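Local atomic coordinates of TRAP dicarboxylate transporter-DctP subunit (Desulfovibrio desulfuricans subsp. desulfuricans, PDB entry 4NHB), a protein that binds sn-glycerol-3-phosphate as the periplasmic solute-binding component of a TRAP transporter, presumably handing the ligand to its membrane partner. Residues Thr29-Ala34 with Ile87-Thr92; Gly60-Gln65 with Ser249-Asp254. One frame throughout, in Å; residues are numbered along the deposited sequence.

Interaction 1. Residues Thr29-Ala34 with Ile87-Thr92; sequences TVIKMA and IQMCAT
Strands 30-34 and 89-92 run side by side in the same direction, and their pairing is centred on Met33 and Met89. Lys32 O takes the N-H of Met89 at 3.0 Å, Met89 O receives Ala34 N from above its carbonyl plane, and Ala34 O accepts Ala91 N at 2.8 Å, nearly along the C=O axis. Just upstream a side chain continues the pattern. The backbone turns at Gln88, and the Gln88 side-chain amide supplies the acceptor: OE1 lies 2.9 Å from Lys32 N, in the amide plane and almost straight (175° at the hydrogen). A glutamine suits this place because its carbonyl can stand in for a backbone one.

Met89 shows how the hydrophobic layer is built. Its CB rests 3.8 Å from Met33 CG. CG, set beside its own backbone N, reaches Ile31 CG2, and SD lies 3.7 Å from that same methyl, the Met89 and Ile31 side chains crossing obliquely. The chain then bends at chi3 (68°), bringing CE to 3.7 Å from Met33 CE, so that the two unbranched thioethers lie side by side and point the same way. Phe50 of helix 42-57 covers both methionines. Ala34 and Cys90 point to the other face, where Ala34 CB meets Ile87 CD1 at 3.8 Å; Ile87 and Cys90 also pack against Thr82 of helix 75-84.

With strand 63-67 on its other edge, strand 30-34 lies between the second and third strands of the chain, helices 42-57 and 75-84 linking them in turn. This is the beta-alpha-beta core typical of a periplasmic binding protein lobe, whose strand ends lead to the sn-glycerol-3-phosphate pocket.

Interaction 2. Residues Gly60-Gln65 with Ser249-Asp254; sequences GKYEVQ and SLPEQD
One carboxylate oxygen, OD2 of Asp254, gathers both polar partners of this contact. Tyr62 OH donates to it at a short 2.5 Å and Lys61 NZ, in a salt bridge, at 2.9 Å. The donors do not compete, because the lysine uses the syn lone pair, on the side of OD1, and the tyrosine the anti one. Asp254 sets CG beside its own backbone N (chi1 -64°), and the carboxylate stands at the edge of the Tyr62 ring, the two planes 83° apart.

Lys61 reaches over fully extended: CG is anti to the backbone N and every later torsion is near 180°, so the long chain spends its whole length reaching the acid. Tyr62 takes a different first torsion, with CG anti to its carbonyl carbon (chi1 -66°), and its rigid ring carries OH across to the aspartate. Leu250 borders the hydroxyl, CD2 lying 3.5 Å from Tyr62 OH. The ammonium, the phenol and the nearby helix start would together be expected to keep Asp254 ionised.

Pro251 is the N-cap of helix 252-286, and an acid in the first turn suits the helix dipole. On the other side of the contact, Tyr62 leads into strand 63-67, its side chain packing on Ile31 of strand 30-34 and Leu54 of helix 42-57. The contact thus ties the start of a long helix to the sheet margin.

How the interactions relate
Strand 30-34 joins the two contacts: interaction 1 uses one of its edges, and strand 63-67, which follows directly on the Lys61 and Tyr62 of interaction 2, runs along the other. Probable backbone hydrogen bonds connect them, Ile31 N to Glu63 O at 2.8 Å and Ile31 O to Gln65 N at 2.7 Å. The centres of interaction 1 and interaction 2 are about 12 Å apart. They differ in kind, a buried strand pair against a partly buried polar bridge. Interaction 1 runs toward the pocket, the Ala91 side chain lying about 10 Å from the bound sn-glycerol-3-phosphate and about 6 Å from that of His238, one of the residues that bind it, whereas interaction 2 lies away from the ligand site.

Interaction 1. Residues Thr29-Ala34 with Ile87-Thr92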
ATOM      1  N   THR A  29       4.912  14.892 -24.375  1.00 26.49           N
ATOM      2  CA  THR A  29       5.887  14.301 -23.480  1.00 29.17           C
ATOM      3  C   THR A  29       5.286  13.050 -22.855  1.00 30.01           C
ATOM      4  O   THR A  29       4.201  13.098 -22.284  1.00 35.98           O
ATOM      5  CB  THR A  29       6.325  15.293 -22.365  1.00 36.50           C
ATOM      6  OG1 THR A  29       7.088  16.371 -22.930  1.00 39.06           O
ATOM      7  CG2 THR A  29       7.192  14.591 -21.329  1.00 30.51           C
ATOM      8  N   VAL A  30       5.970  11.926 -22.983  1.00 26.09           N
ATOM      9  CA  VAL A  30       5.467  10.677 -22.409  1.00 28.42           C
ATOM     10  C   VAL A  30       6.018  10.415 -21.018  1.00 26.30           C
ATOM     11  O   VAL A  30       7.226  10.487 -20.800  1.00 27.05           O
ATOM     12  CB  VAL A  30       5.780   9.475 -23.284  1.00 33.77           C
ATOM     13  CG1 VAL A  30       5.367   8.187 -22.568  1.00 34.83           C
ATOM     14  CG2 VAL A  30       5.050   9.599 -24.612  1.00 34.16           C
ATOM     15  N   ILE A  31       5.110  10.144 -20.078  1.00 23.31           N
ATOM     16  CA  ILE A  31       5.479   9.679 -18.732  1.00 18.64           C
ATOM     17  C   ILE A  31       5.136   8.189 -18.529  1.00 22.33           C
ATOM     18  O   ILE A  31       3.989   7.777 -18.661  1.00 23.58           O
ATOM     19  CB  ILE A  31       4.763  10.519 -17.643  1.00 15.31           C
ATOM     20  CG1 ILE A  31       5.290  11.959 -17.647  1.00 27.99           C
ATOM     21  CG2 ILE A  31       4.935   9.898 -16.276  1.00 13.50           C
ATOM     22  CD1 ILE A  31       4.529  12.899 -16.709  1.00 30.30           C
ATOM     23  N   LYS A  32       6.144   7.395 -18.215  1.00 12.30           N
ATOM     24  CA  LYS A  32       5.967   5.975 -17.997  1.00  9.36           C
ATOM     25  C   LYS A  32       5.874   5.763 -16.505  1.00  7.17           C
ATOM     26  O   LYS A  32       6.705   6.259 -15.760  1.00  8.82           O
ATOM     27  CB  LYS A  32       7.160   5.210 -18.517  1.00 10.00           C
ATOM     28  CG  LYS A  32       7.635   5.616 -19.912  1.00 19.81           C
ATOM     29  CD  LYS A  32       7.210   4.625 -20.939  1.00 26.40           C
ATOM     30  CE  LYS A  32       7.515   5.119 -22.354  1.00 34.55           C
ATOM     31  NZ  LYS A  32       8.652   4.394 -22.974  1.00 38.45           N
ATOM     32  N   MET A  33       4.828   5.057 -16.088  1.00 10.21           N
ATOM     33  CA  MET A  33       4.572   4.732 -14.712  1.00 11.80           C
ATOM     34  C   MET A  33       4.387   3.240 -14.550  1.00 10.64           C
ATOM     35  O   MET A  33       3.540   2.633 -15.214  1.00 12.03           O
ATOM     36  CB  MET A  33       3.271   5.386 -14.263  1.00  7.97           C
ATOM     37  CG  MET A  33       3.058   5.376 -12.782  1.00  9.34           C
ATOM     38  SD  MET A  33       1.430   5.990 -12.359  1.00 16.67           S
ATOM     39  CE  MET A  33       1.390   7.619 -13.075  1.00 33.59           C
ATOM     40  N   ALA A  34       5.129   2.662 -13.631  1.00 10.62           N
ATOM     41  CA  ALA A  34       4.982   1.245 -13.340  1.00 10.31           C
ATOM     42  C   ALA A  34       4.287   1.046 -12.017  1.00  9.44           C
ATOM     43  O   ALA A  34       4.391   1.870 -11.113  1.00  9.16           O
ATOM     44  CB  ALA A  34       6.331   0.583 -13.291  1.00  8.31           C
ATOM     45  N   ILE A  87      12.423   5.241 -16.083  1.00 13.16           N
ATOM     46  CA  ILE A  87      10.993   5.598 -16.191  1.00 12.21           C
ATOM     47  C   ILE A  87      10.758   6.795 -15.279  1.00 12.98           C
ATOM     48  O   ILE A  87      11.586   7.048 -14.397  1.00 14.35           O
ATOM     49  CB  ILE A  87      10.020   4.443 -15.846  1.00 12.50           C
ATOM     50  CG1 ILE A  87      10.185   4.009 -14.392  1.00 11.95           C
ATOM     51  CG2 ILE A  87      10.212   3.304 -16.844  1.00 12.08           C
ATOM     52  CD1 ILE A  87       9.219   2.914 -13.917  1.00 12.81           C
ATOM     53  N   GLN A  88       9.659   7.528 -15.474  1.00 11.38           N
ATOM     54  CA  GLN A  88       9.487   8.777 -14.724  1.00 13.47           C
ATOM     55  C   GLN A  88       8.748   8.596 -13.399  1.00  9.79           C
ATOM     56  O   GLN A  88       9.051   9.286 -12.423  1.00 11.49           O
ATOM     57  CB  GLN A  88       8.785   9.849 -15.557  1.00 19.61           C
ATOM     58  CG  GLN A  88       9.540  10.286 -16.806  1.00 21.37           C
ATOM     59  CD  GLN A  88       9.732   9.160 -17.765  1.00 17.44           C
ATOM     60  OE1 GLN A  88       8.795   8.446 -18.104  1.00 17.15           O
ATOM     61  NE2 GLN A  88      10.977   8.968 -18.206  1.00 27.49           N
ATOM     62  N   MET A  89       7.793   7.670 -13.364  1.00 12.34           N
ATOM     63  CA  MET A  89       6.956   7.486 -12.184  1.00 11.54           C
ATOM     64  C   MET A  89       6.719   6.033 -11.804  1.00 12.69           C
ATOM     65  O   MET A  89       6.898   5.131 -12.618  1.00 12.17           O
ATOM     66  CB  MET A  89       5.609   8.140 -12.437  1.00  8.01           C
ATOM     67  CG  MET A  89       5.724   9.629 -12.566  1.00  6.38           C
ATOM     68  SD  MET A  89       4.088  10.402 -12.721  1.00 14.85           S
ATOM     69  CE  MET A  89       3.363  10.113 -11.099  1.00 20.19           C
ATOM     70  N   CYS A  90       6.295   5.810 -10.565  1.00 12.81           N
ATOM     71  CA  CYS A  90       5.917   4.459 -10.134  1.00 12.81           C
ATOM     72  C   CYS A  90       4.922   4.563  -9.002  1.00 10.49           C
ATOM     73  O   CYS A  90       4.886   5.574  -8.317  1.00  7.35           O
ATOM     74  CB  CYS A  90       7.138   3.612  -9.716  1.00 11.15           C
ATOM     75  SG  CYS A  90       8.002   4.079  -8.222  1.00 10.24           S
ATOM     76  N   ALA A  91       4.078   3.537  -8.858  1.00  6.32           N
ATOM     77  CA  ALA A  91       3.150   3.432  -7.731  1.00  9.22           C
ATOM     78  C   ALA A  91       3.611   2.282  -6.847  1.00  9.71           C
ATOM     79  O   ALA A  91       3.783   1.155  -7.333  1.00  9.03           O
ATOM     80  CB  ALA A  91       1.739   3.137  -8.228  1.00  9.20           C
ATOM     81  N   THR A  92       3.821   2.557  -5.570  1.00 10.07           N
ATOM     82  CA  THR A  92       4.179   1.501  -4.643  1.00 10.26           C
ATOM     83  C   THR A  92       3.887   1.962  -3.223  1.00  5.61           C
ATOM     84  O   THR A  92       3.390   3.101  -3.018  1.00  5.60           O
ATOM     85  CB  THR A  92       5.645   1.043  -4.876  1.00  8.33           C
ATOM     86  OG1 THR A  92       5.855  -0.232  -4.266  1.00  6.07           O
ATOM     87  CG2 THR A  92       6.658   2.015  -4.294  1.00 12.36           C
TER

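Interaction 2. Residues Gly60-Gln65 with Ser249-Asp254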
ATOM      1  N   GLY A  60      -3.260  17.938 -23.032  1.00 36.60           N
ATOM      2  CA  GLY A  60      -2.860  16.978 -24.048  1.00 28.43           C
ATOM      3  C   GLY A  60      -1.353  16.927 -24.229  1.00 30.23           C
ATOM      4  O   GLY A  60      -0.816  16.074 -24.955  1.00 39.10           O
ATOM      5  N   LYS A  61      -0.671  17.837 -23.547  1.00 28.30           N
ATOM      6  CA  LYS A  61       0.774  17.948 -23.615  1.00 26.37           C
ATOM      7  C   LYS A  61       1.490  16.728 -23.050  1.00 36.65           C
ATOM      8  O   LYS A  61       2.407  16.189 -23.674  1.00 39.82           O
ATOM      9  CB  LYS A  61       1.212  19.180 -22.840  1.00 27.94           C
ATOM     10  CG  LYS A  61       2.704  19.298 -22.735  1.00 30.03           C
ATOM     11  CD  LYS A  61       3.120  20.668 -22.264  1.00 33.48           C
ATOM     12  CE  LYS A  61       4.546  20.647 -21.775  1.00 38.03           C
ATOM     13  NZ  LYS A  61       5.040  22.011 -21.425  1.00 40.93           N
ATOM     14  N   TYR A  62       1.087  16.308 -21.852  1.00 34.64           N
ATOM     15  CA  TYR A  62       1.629  15.079 -21.266  1.00 27.86           C
ATOM     16  C   TYR A  62       0.690  13.928 -21.498  1.00 24.52           C
ATOM     17  O   TYR A  62      -0.530  14.072 -21.379  1.00 28.62           O
ATOM     18  CB  TYR A  62       1.870  15.233 -19.782  1.00 26.62           C
ATOM     19  CG  TYR A  62       2.950  16.224 -19.441  1.00 26.68           C
ATOM     20  CD1 TYR A  62       4.270  15.845 -19.387  1.00 28.95           C
ATOM     21  CD2 TYR A  62       2.634  17.542 -19.163  1.00 30.56           C
ATOM     22  CE1 TYR A  62       5.265  16.743 -19.063  1.00 30.33           C
ATOM     23  CE2 TYR A  62       3.605  18.453 -18.835  1.00 33.20           C
ATOM     24  CZ  TYR A  62       4.930  18.055 -18.797  1.00 32.62           C
ATOM     25  OH  TYR A  62       5.910  18.967 -18.465  1.00 26.85           O
ATOM     26  N   GLU A  63       1.269  12.794 -21.876  1.00 23.51           N
ATOM     27  CA  GLU A  63       0.559  11.534 -21.886  1.00 23.23           C
ATOM     28  C   GLU A  63       1.248  10.569 -20.917  1.00 27.33           C
ATOM     29  O   GLU A  63       2.480  10.559 -20.792  1.00 26.54           O
ATOM     30  CB  GLU A  63       0.534  10.951 -23.292  1.00 35.17           C
ATOM     31  CG  GLU A  63      -0.068  11.899 -24.318  1.00 41.33           C
ATOM     32  CD  GLU A  63      -0.120  11.301 -25.710  1.00 45.72           C
ATOM     33  OE1 GLU A  63       0.629  10.337 -25.981  1.00 38.73           O
ATOM     34  OE2 GLU A  63      -0.915  11.802 -26.535  1.00 54.03           O
ATOM     35  N   VAL A  64       0.441   9.764 -20.235  1.00 18.01           N
ATOM     36  CA  VAL A  64       0.942   8.819 -19.246  1.00 18.95           C
ATOM     37  C   VAL A  64       0.691   7.403 -19.698  1.00 12.63           C
ATOM     38  O   VAL A  64      -0.451   7.010 -19.982  1.00 15.34           O
ATOM     39  CB  VAL A  64       0.247   9.037 -17.909  1.00 25.86           C
ATOM     40  CG1 VAL A  64       0.770   8.042 -16.844  1.00 22.71           C
ATOM     41  CG2 VAL A  64       0.435  10.470 -17.467  1.00 29.11           C
ATOM     42  N   GLN A  65       1.747   6.611 -19.738  1.00 11.55           N
ATOM     43  CA  GLN A  65       1.597   5.203 -20.039  1.00  8.01           C
ATOM     44  C   GLN A  65       1.739   4.384 -18.781  1.00 15.08           C
ATOM     45  O   GLN A  65       2.780   4.431 -18.122  1.00 16.49           O
ATOM     46  CB  GLN A  65       2.638   4.752 -21.073  1.00 11.15           C
ATOM     47  CG  GLN A  65       2.319   5.324 -22.466  1.00 22.67           C
ATOM     48  CD  GLN A  65       3.407   5.062 -23.495  1.00 21.56           C
ATOM     49  OE1 GLN A  65       4.207   4.152 -23.350  1.00 14.84           O
ATOM     50  NE2 GLN A  65       3.447   5.888 -24.527  1.00 24.08           N
ATOM     51  N   SER A 249      12.724  19.377 -13.421  1.00 32.48           N
ATOM     52  CA  SER A 249      13.168  19.823 -14.728  1.00 32.81           C
ATOM     53  C   SER A 249      12.026  20.493 -15.487  1.00 36.75           C
ATOM     54  O   SER A 249      12.243  21.171 -16.491  1.00 33.53           O
ATOM     55  CB  SER A 249      13.716  18.645 -15.530  1.00 26.97           C
ATOM     56  OG  SER A 249      12.678  17.913 -16.172  1.00 25.91           O
ATOM     57  N   LEU A 250      10.803  20.310 -15.010  1.00 31.31           N
ATOM     58  CA  LEU A 250       9.636  20.843 -15.712  1.00 24.11           C
ATOM     59  C   LEU A 250       9.308  22.287 -15.254  1.00 25.12           C
ATOM     60  O   LEU A 250       9.745  22.726 -14.196  1.00 24.14           O
ATOM     61  CB  LEU A 250       8.407  19.941 -15.486  1.00 23.08           C
ATOM     62  CG  LEU A 250       8.642  18.441 -15.658  1.00 21.42           C
ATOM     63  CD1 LEU A 250       7.397  17.644 -15.352  1.00 17.03           C
ATOM     64  CD2 LEU A 250       9.072  18.175 -17.085  1.00 23.62           C
ATOM     65  N   PRO A 251       8.509  23.013 -16.045  1.00 22.03           N
ATOM     66  CA  PRO A 251       8.063  24.346 -15.624  1.00 31.76           C
ATOM     67  C   PRO A 251       7.235  24.303 -14.331  1.00 31.84           C
ATOM     68  O   PRO A 251       6.566  23.289 -14.067  1.00 26.10           O
ATOM     69  CB  PRO A 251       7.194  24.807 -16.798  1.00 31.77           C
ATOM     70  CG  PRO A 251       7.608  23.951 -17.948  1.00 28.33           C
ATOM     71  CD  PRO A 251       7.982  22.648 -17.372  1.00 24.50           C
ATOM     72  N   GLU A 252       7.283  25.367 -13.529  1.00 36.73           N
ATOM     73  CA  GLU A 252       6.519  25.391 -12.273  1.00 43.95           C
ATOM     74  C   GLU A 252       5.040  25.117 -12.543  1.00 38.99           C
ATOM     75  O   GLU A 252       4.343  24.535 -11.704  1.00 33.05           O
ATOM     76  CB  GLU A 252       6.678  26.715 -11.524  1.00 47.73           C
ATOM     77  CG  GLU A 252       7.690  26.669 -10.361  1.00 54.99           C
ATOM     78  CD  GLU A 252       7.237  25.791  -9.176  1.00 55.92           C
ATOM     79  OE1 GLU A 252       6.090  25.943  -8.689  1.00 54.07           O
ATOM     80  OE2 GLU A 252       8.046  24.953  -8.727  1.00 56.01           O
ATOM     81  N   GLN A 253       4.567  25.518 -13.720  1.00 32.05           N
ATOM     82  CA  GLN A 253       3.182  25.252 -14.103  1.00 29.34           C
ATOM     83  C   GLN A 253       2.925  23.758 -14.277  1.00 35.79           C
ATOM     84  O   GLN A 253       1.882  23.242 -13.877  1.00 36.00           O
ATOM     85  CB  GLN A 253       2.853  25.954 -15.411  1.00 26.74           C
ATOM     86  CG  GLN A 253       1.377  25.834 -15.851  1.00 45.09           C
ATOM     87  CD  GLN A 253       1.130  26.341 -17.284  1.00 68.43           C
ATOM     88  OE1 GLN A 253       1.958  26.153 -18.175  1.00 70.56           O
ATOM     89  NE2 GLN A 253      -0.013  26.988 -17.498  1.00 64.87           N
ATOM     90  N   ASP A 254       3.868  23.065 -14.908  1.00 30.60           N
ATOM     91  CA  ASP A 254       3.677  21.657 -15.219  1.00 25.54           C
ATOM     92  C   ASP A 254       3.745  20.873 -13.931  1.00 22.90           C
ATOM     93  O   ASP A 254       3.009  19.909 -13.743  1.00 27.78           O
ATOM     94  CB  ASP A 254       4.721  21.176 -16.236  1.00 28.58           C
ATOM     95  CG  ASP A 254       4.594  21.885 -17.597  1.00 36.22           C
ATOM     96  OD1 ASP A 254       4.285  23.103 -17.621  1.00 35.26           O
ATOM     97  OD2 ASP A 254       4.785  21.224 -18.641  1.00 35.17           O
TER